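Local coordinates for protein beta-hexosaminidase Amuc_2018 (Akkermansia muciniphila, PDB 6JEB) that hydrolyses terminal, non-reducing N-acetylglucosamine and N-acetylgalactosamine residues from glycans and chitobiose as a zinc-containing glycoside hydrolase of family 20, at residues I188-G192 with M286-F290; L224-K229 with W264-C270; F240-K244 with L296-Q302. The contacts are given in a common frame with arbitrary orientation. Where two conformers were deposited one is given. Residue numbers count along the deposited sequence, not the author numbering.

Contact 1: residues I188-G192 with M286-F290; sequences IDMPG and MKAFF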
loop_
_atom_site.group_PDB
_atom_site.type_symbol
_atom_site.label_atom_id
_atom_site.label_comp_id
_atom_site.label_asym_id
_atom_site.label_seq_id
_atom_site.Cartn_x
_atom_site.Cartn_y
_atom_site.Cartn_z
ATOM N N ILE A 188 0.074 -12.464 0.020
ATOM C CA ILE A 188 -0.652 -13.708 0.253
ATOM C C ILE A 188 -0.798 -13.805 1.764
ATOM O O ILE A 188 0.149 -14.180 2.468
ATOM C CB ILE A 188 0.089 -14.925 -0.315
ATOM C CG1 ILE A 188 0.548 -14.675 -1.759
ATOM C CG2 ILE A 188 -0.782 -16.183 -0.206
ATOM C CD1 ILE A 188 -0.578 -14.411 -2.750
ATOM N N ASP A 189 -1.967 -13.436 2.283
ATOM C CA ASP A 189 -2.128 -13.326 3.728
ATOM C C ASP A 189 -2.214 -14.726 4.351
ATOM O O ASP A 189 -3.001 -15.575 3.913
ATOM C CB ASP A 189 -3.369 -12.479 4.037
ATOM C CG ASP A 189 -3.390 -11.941 5.463
ATOM O OD1 ASP A 189 -2.711 -12.515 6.341
ATOM O OD2 ASP A 189 -4.119 -10.940 5.699
ATOM N N MET A 190 -1.373 -14.983 5.350
ATOM C CA MET A 190 -1.339 -16.272 6.027
ATOM C C MET A 190 -0.823 -16.048 7.440
ATOM O O MET A 190 -0.115 -15.068 7.692
ATOM C CB MET A 190 -0.412 -17.240 5.284
ATOM C CG MET A 190 0.998 -16.711 5.122
ATOM S SD MET A 190 2.023 -17.785 4.104
ATOM C CE MET A 190 1.492 -17.318 2.480
ATOM N N PRO A 191 -1.155 -16.942 8.390
ATOM C CA PRO A 191 -1.952 -18.159 8.215
ATOM C C PRO A 191 -3.462 -17.929 8.299
ATOM O O PRO A 191 -4.219 -18.854 7.991
ATOM C CB PRO A 191 -1.476 -19.043 9.372
ATOM C CG PRO A 191 -1.159 -18.056 10.476
ATOM C CD PRO A 191 -0.604 -16.833 9.757
ATOM N N GLY A 192 -3.888 -16.736 8.707
ATOM C CA GLY A 192 -5.290 -16.404 8.828
ATOM C C GLY A 192 -5.808 -15.618 7.645
ATOM O O GLY A 192 -5.224 -15.621 6.554
ATOM N N MET A 286 3.922 -19.956 15.593
ATOM C CA MET A 286 3.821 -18.911 14.579
ATOM C C MET A 286 5.200 -18.511 14.069
ATOM O O MET A 286 5.396 -18.335 12.861
ATOM C CB MET A 286 3.088 -17.695 15.156
ATOM C CG MET A 286 2.770 -16.585 14.143
ATOM S SD MET A 286 1.441 -17.001 12.987
ATOM C CE MET A 286 0.033 -17.147 14.085
ATOM N N LYS A 287 6.167 -18.354 14.976
ATOM C CA LYS A 287 7.530 -18.035 14.557
ATOM C C LYS A 287 8.078 -19.097 13.610
ATOM O O LYS A 287 8.670 -18.777 12.572
ATOM C CB LYS A 287 8.430 -17.882 15.786
ATOM C CG LYS A 287 9.868 -17.531 15.466
ATOM C CD LYS A 287 10.700 -17.444 16.739
ATOM C CE LYS A 287 12.124 -17.005 16.432
ATOM N NZ LYS A 287 12.171 -15.612 15.882
ATOM N N ALA A 288 7.878 -20.373 13.946
ATOM C CA ALA A 288 8.373 -21.456 13.098
ATOM C C ALA A 288 7.649 -21.486 11.759
ATOM O O ALA A 288 8.258 -21.782 10.723
ATOM C CB ALA A 288 8.207 -22.792 13.814
ATOM N N PHE A 289 6.346 -21.187 11.763
ATOM C CA PHE A 289 5.585 -21.141 10.521
ATOM C C PHE A 289 6.140 -20.077 9.582
ATOM O O PHE A 289 6.361 -20.331 8.391
ATOM C CB PHE A 289 4.107 -20.875 10.834
ATOM C CG PHE A 289 3.265 -20.642 9.611
ATOM C CD1 PHE A 289 2.896 -21.702 8.799
ATOM C CD2 PHE A 289 2.854 -19.359 9.260
ATOM C CE1 PHE A 289 2.131 -21.486 7.653
ATOM C CE2 PHE A 289 2.089 -19.141 8.118
ATOM C CZ PHE A 289 1.723 -20.208 7.316
ATOM N N PHE A 290 6.377 -18.873 10.104
ATOM C CA PHE A 290 6.934 -17.813 9.272
ATOM C C PHE A 290 8.351 -18.144 8.814
ATOM O O PHE A 290 8.731 -17.814 7.683
ATOM C CB PHE A 290 6.901 -16.483 10.021
ATOM C CG PHE A 290 5.536 -15.867 10.111
ATOM C CD1 PHE A 290 4.588 -16.089 9.124
ATOM C CD2 PHE A 290 5.210 -15.042 11.177
ATOM C CE1 PHE A 290 3.328 -15.499 9.201
ATOM C CE2 PHE A 290 3.954 -14.446 11.259
ATOM C CZ PHE A 290 3.013 -14.680 10.273
#
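The loop after strand 183-187 meets helix 282-299 chiefly through one proline. The peptide bond before Pro191 is cis, and the ring that follows it points at the helical segment 286-290, where three side chains receive it. Pro191 CB lies 3.8 Å from Phe289 CE2, Pro191 CG 3.8 Å from Met286 SD, and Pro191 CD 4.2 Å from Phe290 CE1, which reaches it obliquely. The three differ in their place on the helix: the CA-to-CB bond of Phe289 (chi1 t) points toward the loop, those of Met286 and Phe290 sideways. Met286, also chi1 t, then reaches in through chi2 and chi3 p, whereas Phe290 differs in chi1 (m). The edge of the Phe290 ring meets the backbone, CE1 standing 3.8 Å from Met190 O. Met190 adopts p, t, p; its CG approaches the edge of the Phe289 ring, 4.0 Å from CE2, and its SD makes an oblique Met-aromatic contact, 5.1 Å from the ring centroid, before the methyl runs on toward Phe240. No hydrogen bond crosses; the contact is apolar and Met-aromatic. Asp189 takes no part; its OD1 accepts from Gly256 N. The arrangement is that of a loop at the C-terminal end of a TIM-barrel strand, the end where the active site lies, here leading to catalytic His193 and packed against an outer helix of the family 20 catalytic domain.

Contact 2: residues L224-K229 with W264-C270; sequences LVCPQK and WEKCPLC. With ZN (zinc ion), chain B.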
loop_
_atom_site.group_PDB
_atom_site.type_symbol
_atom_site.label_atom_id
_atom_site.label_comp_id
_atom_site.label_asym_id
_atom_site.label_seq_id
_atom_site.Cartn_x
_atom_site.Cartn_y
_atom_site.Cartn_z
ATOM N N LEU A 224 -6.994 -21.057 10.508
ATOM C CA LEU A 224 -5.589 -20.972 10.136
ATOM C C LEU A 224 -5.197 -22.211 9.338
ATOM O O LEU A 224 -5.612 -23.329 9.668
ATOM C CB LEU A 224 -4.691 -20.885 11.380
ATOM C CG LEU A 224 -4.997 -19.794 12.413
ATOM C CD1 LEU A 224 -3.873 -19.695 13.428
ATOM C CD2 LEU A 224 -5.221 -18.440 11.752
ATOM N N VAL A 225 -4.383 -22.019 8.294
ATOM C CA VAL A 225 -3.806 -23.181 7.626
ATOM C C VAL A 225 -3.012 -24.000 8.647
ATOM O O VAL A 225 -2.441 -23.464 9.608
ATOM C CB VAL A 225 -2.938 -22.806 6.412
ATOM C CG1 VAL A 225 -3.807 -22.273 5.275
ATOM C CG2 VAL A 225 -1.845 -21.796 6.810
ATOM N N CYS A 226 -3.001 -25.319 8.455
ATOM C CA CYS A 226 -2.335 -26.210 9.395
ATOM C C CYS A 226 -0.898 -26.439 8.944
ATOM O O CYS A 226 -0.685 -27.047 7.886
ATOM C CB CYS A 226 -3.072 -27.536 9.485
ATOM S SG CYS A 226 -2.276 -28.664 10.668
ATOM N N PRO A 227 0.111 -25.991 9.697
ATOM C CA PRO A 227 1.502 -26.187 9.254
ATOM C C PRO A 227 1.926 -27.642 9.179
ATOM O O PRO A 227 2.999 -27.919 8.628
ATOM C CB PRO A 227 2.327 -25.433 10.312
ATOM C CG PRO A 227 1.364 -24.477 10.949
ATOM C CD PRO A 227 0.033 -25.192 10.931
ATOM N N GLN A 228 1.140 -28.573 9.720
ATOM C CA GLN A 228 1.548 -29.973 9.701
ATOM C C GLN A 228 1.187 -30.682 8.409
ATOM O O GLN A 228 1.593 -31.835 8.218
ATOM C CB GLN A 228 0.916 -30.735 10.871
ATOM C CG GLN A 228 0.883 -29.960 12.190
ATOM C CD GLN A 228 2.157 -29.169 12.467
ATOM O OE1 GLN A 228 3.268 -29.584 12.117
ATOM N NE2 GLN A 228 1.997 -28.025 13.109
ATOM N N LYS A 229 0.458 -30.033 7.513
ATOM C CA LYS A 229 -0.068 -30.716 6.340
ATOM C C LYS A 229 0.841 -30.488 5.145
ATOM O O LYS A 229 1.091 -29.327 4.777
ATOM C CB LYS A 229 -1.477 -30.224 6.044
ATOM C CG LYS A 229 -2.412 -30.463 7.223
ATOM C CD LYS A 229 -3.823 -30.737 6.766
ATOM C CE LYS A 229 -4.722 -31.071 7.935
ATOM N NZ LYS A 229 -6.158 -31.135 7.524
ATOM N N TRP A 264 -5.078 -23.693 16.234
ATOM C CA TRP A 264 -3.783 -24.363 16.341
ATOM C C TRP A 264 -3.629 -25.038 17.699
ATOM O O TRP A 264 -3.115 -26.162 17.790
ATOM C CB TRP A 264 -2.644 -23.367 16.140
ATOM C CG TRP A 264 -2.309 -23.068 14.711
ATOM C CD1 TRP A 264 -2.937 -23.552 13.586
ATOM C CD2 TRP A 264 -1.238 -22.239 14.246
ATOM N NE1 TRP A 264 -2.328 -23.051 12.457
ATOM C CE2 TRP A 264 -1.282 -22.246 12.836
ATOM C CE3 TRP A 264 -0.245 -21.486 14.889
ATOM C CZ2 TRP A 264 -0.369 -21.532 12.055
ATOM C CZ3 TRP A 264 0.659 -20.777 14.115
ATOM C CH2 TRP A 264 0.590 -20.800 12.711
ATOM N N GLU A 265 -4.049 -24.358 18.770
ATOM C CA GLU A 265 -3.942 -24.954 20.099
ATOM C C GLU A 265 -4.718 -26.261 20.175
ATOM O O GLU A 265 -4.242 -27.237 20.767
ATOM C CB GLU A 265 -4.435 -23.978 21.173
ATOM C CG GLU A 265 -4.076 -24.401 22.603
ATOM C CD GLU A 265 -4.978 -25.499 23.146
ATOM O OE1 GLU A 265 -6.181 -25.502 22.810
ATOM O OE2 GLU A 265 -4.478 -26.365 23.898
ATOM N N LYS A 266 -5.909 -26.301 19.564
ATOM C CA LYS A 266 -6.793 -27.459 19.651
ATOM C C LYS A 266 -6.486 -28.539 18.628
ATOM O O LYS A 266 -6.884 -29.692 18.832
ATOM C CB LYS A 266 -8.247 -27.024 19.448
ATOM C CG LYS A 266 -8.802 -26.194 20.579
ATOM C CD LYS A 266 -10.219 -25.748 20.299
ATOM C CE LYS A 266 -10.750 -24.913 21.459
ATOM N NZ LYS A 266 -12.129 -24.411 21.208
ATOM N N CYS A 267 -5.801 -28.195 17.543
ATOM C CA CYS A 267 -5.589 -29.130 16.444
ATOM C C CYS A 267 -4.837 -30.373 16.918
ATOM O O CYS A 267 -3.766 -30.251 17.528
ATOM C CB CYS A 267 -4.788 -28.442 15.343
ATOM S SG CYS A 267 -4.278 -29.559 14.010
ATOM N N PRO A 268 -5.348 -31.580 16.647
ATOM C CA PRO A 268 -4.629 -32.781 17.093
ATOM C C PRO A 268 -3.287 -32.963 16.410
ATOM O O PRO A 268 -2.375 -33.546 17.013
ATOM C CB PRO A 268 -5.606 -33.925 16.767
ATOM C CG PRO A 268 -6.468 -33.373 15.675
ATOM C CD PRO A 268 -6.623 -31.908 15.989
ATOM N N LEU A 269 -3.132 -32.478 15.173
ATOM C CA LEU A 269 -1.833 -32.553 14.513
ATOM C C LEU A 269 -0.867 -31.532 15.095
ATOM O O LEU A 269 0.293 -31.852 15.381
ATOM C CB LEU A 269 -1.986 -32.318 13.010
ATOM C CG LEU A 269 -2.893 -33.301 12.269
ATOM C CD1 LEU A 269 -2.964 -32.905 10.799
ATOM C CD2 LEU A 269 -2.398 -34.731 12.425
ATOM N N CYS A 270 -1.325 -30.288 15.266
ATOM C CA CYS A 270 -0.442 -29.248 15.790
ATOM C C CYS A 270 -0.036 -29.519 17.234
ATOM O O CYS A 270 1.094 -29.198 17.623
ATOM C CB CYS A 270 -1.091 -27.869 15.659
ATOM S SG CYS A 270 -1.240 -27.281 13.947
HETATM ZN ZN ZN B . -3.153 -27.963 12.722
#
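Coordination, hydrogen bonds and apolar contacts meet around one zinc ion. The metal is held by Cys226 SG at 2.3 Å, Cys267 SG at 2.3 Å and Cys270 SG at 2.4 Å, and Cys206 supplies the fourth thiolate. Hydrogen bonds to sulfur surround these ligands. Gln228 NE2 donates to Cys270 SG across the interface (3.4 Å) and Gln228 N to Cys226 SG (3.5 Å) within the type I turn 226-229, while Cys267, at the N-cap of helix 268-277, accepts a capping bond at SG from Cys270 N (3.3 Å). One conventional bond joins the segments, Trp264 NE1 to Val225 O at 2.9 Å. Apolar contacts complete the interface: Leu224 CD1 sits squarely over the five-membered ring of Trp264, 3.6 Å from its centroid, in a CH-pi contact, while Pro227 CG reaches Trp264 CZ2 at 3.6 Å. Leu269 CD1 touches Lys229 CE at 3.8 Å; the Lys229 amine itself bonds to Phe205 O and Glu203 O. Four cysteines, two in a CxxC pair, are characteristic of a Cys4 zinc site, which here ties together the loop before helix 230-246, the region of Cys206 and the junction of helices 262-266 and 268-277, consistent with a structural role.

Contact 3: residues F240-K244 with L296-Q302; sequences FNELK and LLAKNGQ
Phe240 lies with one ring face under Leu297 CD2, which stands 3.6 Å from the ring centroid, 14° off its normal, as a CH-pi contact; Leu296 CB meets the ring edge, 4.1 Å from Phe240 CD2. Phe240 and Leu297 both take chi1 m. Segment 240-244 is helical throughout, and the CA atoms of Phe240 and Leu297, and of Lys244 and Asn300, are each 6.8 Å apart. Helix 282-299 finishes in a Schellman motif: Gly301 (phi 67°) is C-prime, Gln302 N bonds to Leu297 O at 2.9 Å, and Gly301 N to Ala298 O at 3.0 Å. This end, before strand 303-307, packs on helix 230-246, the polar bonds adding to the apolar contact of Phe240. Gln302 (chi1 m, chi2 t) donates from NE2 to Phe240 O (3.1 Å) and to a water (2.9 Å) that lies 3.1 Å from Leu243 O and donates weakly to it; Gln302 OE1 accepts from Asn300 ND2 (2.9 Å). Asn300 (chi1 m) ND2 also bonds weakly to Asn241 OD1 (3.3 Å), and Lys244 NZ (t, p, t, t) donates to Asn300 O at 2.7 Å.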
loop_
_atom_site.group_PDB
_atom_site.type_symbol
_atom_site.label_atom_id
_atom_site.label_comp_id
_atom_site.label_asym_id
_atom_site.label_seq_id
_atom_site.Cartn_x
_atom_site.Cartn_y
_atom_site.Cartn_z
ATOM N N PHE A 240 4.251 -19.202 -4.510
ATOM C CA PHE A 240 5.453 -18.379 -4.564
ATOM C C PHE A 240 6.159 -18.495 -5.910
ATOM O O PHE A 240 6.775 -17.523 -6.363
ATOM C CB PHE A 240 6.403 -18.738 -3.420
ATOM C CG PHE A 240 5.832 -18.504 -2.042
ATOM C CD1 PHE A 240 4.749 -17.664 -1.839
ATOM C CD2 PHE A 240 6.394 -19.141 -0.943
ATOM C CE1 PHE A 240 4.235 -17.458 -0.559
ATOM C CE2 PHE A 240 5.892 -18.946 0.336
ATOM C CZ PHE A 240 4.807 -18.102 0.530
ATOM N N ASN A 241 6.104 -19.667 -6.551
ATOM C CA ASN A 241 6.675 -19.795 -7.889
ATOM C C ASN A 241 5.956 -18.889 -8.883
ATOM O O ASN A 241 6.596 -18.259 -9.736
ATOM C CB ASN A 241 6.647 -21.257 -8.345
ATOM C CG ASN A 241 7.689 -22.108 -7.639
ATOM O OD1 ASN A 241 8.688 -21.595 -7.131
ATOM N ND2 ASN A 241 7.465 -23.419 -7.613
ATOM N N GLU A 242 4.625 -18.798 -8.786
ATOM C CA GLU A 242 3.900 -17.867 -9.647
ATOM C C GLU A 242 4.310 -16.434 -9.360
ATOM O O GLU A 242 4.495 -15.634 -10.285
ATOM C CB GLU A 242 2.389 -18.008 -9.457
ATOM C CG GLU A 242 1.849 -19.310 -9.957
ATOM C CD GLU A 242 2.252 -19.569 -11.392
ATOM O OE1 GLU A 242 1.875 -18.758 -12.269
ATOM O OE2 GLU A 242 2.949 -20.575 -11.636
ATOM N N LEU A 243 4.454 -16.088 -8.079
ATOM C CA LEU A 243 4.857 -14.729 -7.738
ATOM C C LEU A 243 6.250 -14.420 -8.267
ATOM O O LEU A 243 6.519 -13.293 -8.691
ATOM C CB LEU A 243 4.786 -14.522 -6.228
ATOM C CG LEU A 243 3.402 -14.696 -5.588
ATOM C CD1 LEU A 243 3.467 -14.384 -4.093
ATOM C CD2 LEU A 243 2.349 -13.836 -6.289
ATOM N N LYS A 244 7.149 -15.411 -8.251
ATOM C CA LYS A 244 8.486 -15.218 -8.813
ATOM C C LYS A 244 8.410 -14.890 -10.302
ATOM O O LYS A 244 9.138 -14.016 -10.797
ATOM C CB LYS A 244 9.330 -16.476 -8.575
ATOM C CG LYS A 244 10.725 -16.425 -9.176
ATOM C CD LYS A 244 11.609 -15.442 -8.452
ATOM C CE LYS A 244 13.029 -15.460 -9.022
ATOM N NZ LYS A 244 13.964 -14.571 -8.272
ATOM N N LEU A 296 11.096 -21.071 2.164
ATOM C CA LEU A 296 10.559 -21.330 0.830
ATOM C C LEU A 296 10.792 -20.138 -0.084
ATOM O O LEU A 296 11.223 -20.294 -1.232
ATOM C CB LEU A 296 9.063 -21.626 0.908
ATOM C CG LEU A 296 8.571 -23.046 1.131
ATOM C CD1 LEU A 296 7.056 -23.059 0.987
ATOM C CD2 LEU A 296 9.219 -24.009 0.146
ATOM N N LEU A 297 10.491 -18.932 0.408
ATOM C CA LEU A 297 10.733 -17.728 -0.380
ATOM C C LEU A 297 12.204 -17.598 -0.758
ATOM O O LEU A 297 12.531 -17.235 -1.893
ATOM C CB LEU A 297 10.282 -16.499 0.403
ATOM C CG LEU A 297 8.772 -16.346 0.619
ATOM C CD1 LEU A 297 8.475 -15.238 1.635
ATOM C CD2 LEU A 297 8.074 -16.056 -0.716
ATOM N N ALA A 298 13.105 -17.884 0.184
ATOM C CA ALA A 298 14.531 -17.709 -0.079
ATOM C C ALA A 298 15.015 -18.595 -1.221
ATOM O O ALA A 298 15.963 -18.230 -1.926
ATOM C CB ALA A 298 15.333 -17.956 1.198
ATOM N N LYS A 299 14.379 -19.751 -1.428
ATOM C CA LYS A 299 14.753 -20.610 -2.549
ATOM C C LYS A 299 14.536 -19.923 -3.893
ATOM O O LYS A 299 15.179 -20.287 -4.885
ATOM C CB LYS A 299 13.957 -21.913 -2.500
ATOM C CG LYS A 299 14.516 -22.964 -1.565
ATOM C CD LYS A 299 13.548 -24.132 -1.430
ATOM C CE LYS A 299 12.787 -24.390 -2.729
ATOM N NZ LYS A 299 13.246 -25.605 -3.464
ATOM N N ASN A 300 13.625 -18.952 -3.952
ATOM C CA ASN A 300 13.365 -18.181 -5.158
ATOM C C ASN A 300 14.020 -16.812 -5.125
ATOM O O ASN A 300 13.720 -15.976 -5.984
ATOM C CB ASN A 300 11.861 -17.985 -5.367
ATOM C CG ASN A 300 11.111 -19.285 -5.530
ATOM O OD1 ASN A 300 11.647 -20.271 -6.040
ATOM N ND2 ASN A 300 9.852 -19.291 -5.103
ATOM N N GLY A 301 14.892 -16.551 -4.150
ATOM C CA GLY A 301 15.413 -15.208 -3.991
ATOM C C GLY A 301 14.381 -14.188 -3.557
ATOM O O GLY A 301 14.565 -12.991 -3.794
ATOM N N GLN A 302 13.293 -14.627 -2.931
ATOM C CA GLN A 302 12.239 -13.746 -2.456
ATOM C C GLN A 302 12.420 -13.450 -0.968
ATOM O O GLN A 302 13.057 -14.212 -0.233
ATOM C CB GLN A 302 10.864 -14.383 -2.702
ATOM C CG GLN A 302 10.485 -14.500 -4.177
ATOM C CD GLN A 302 9.393 -15.537 -4.418
ATOM O OE1 GLN A 302 9.449 -16.644 -3.881
ATOM N NE2 GLN A 302 8.401 -15.187 -5.225
HETATM O O HOH W 1 8.233 -12.480 -6.298
#

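How the contacts relate
All three contacts belong to the family 20 catalytic domain, a TIM barrel. Helix 282-299 serves contact 1 near its beginning and contact 3 at its end; these interfaces, centres about 15 Å apart, meet where Ile188 touches Leu243 and Met190 touches Phe240. Contacts 1 and 2 have centres about 12 Å apart and touch, through a probable hydrogen bond between Pro191 O and Val225 N and through Trp264 against Met286 and Pro191. Contacts 2 and 3 have centres about 24 Å apart, nearest atoms about 9 Å. Along the chain both segments of contact 2 fall between those of contact 1, while contact 3 interleaves with each of the others. Contact 1, whose loop leads to His193, lies between the zinc site and the helix-helix contact.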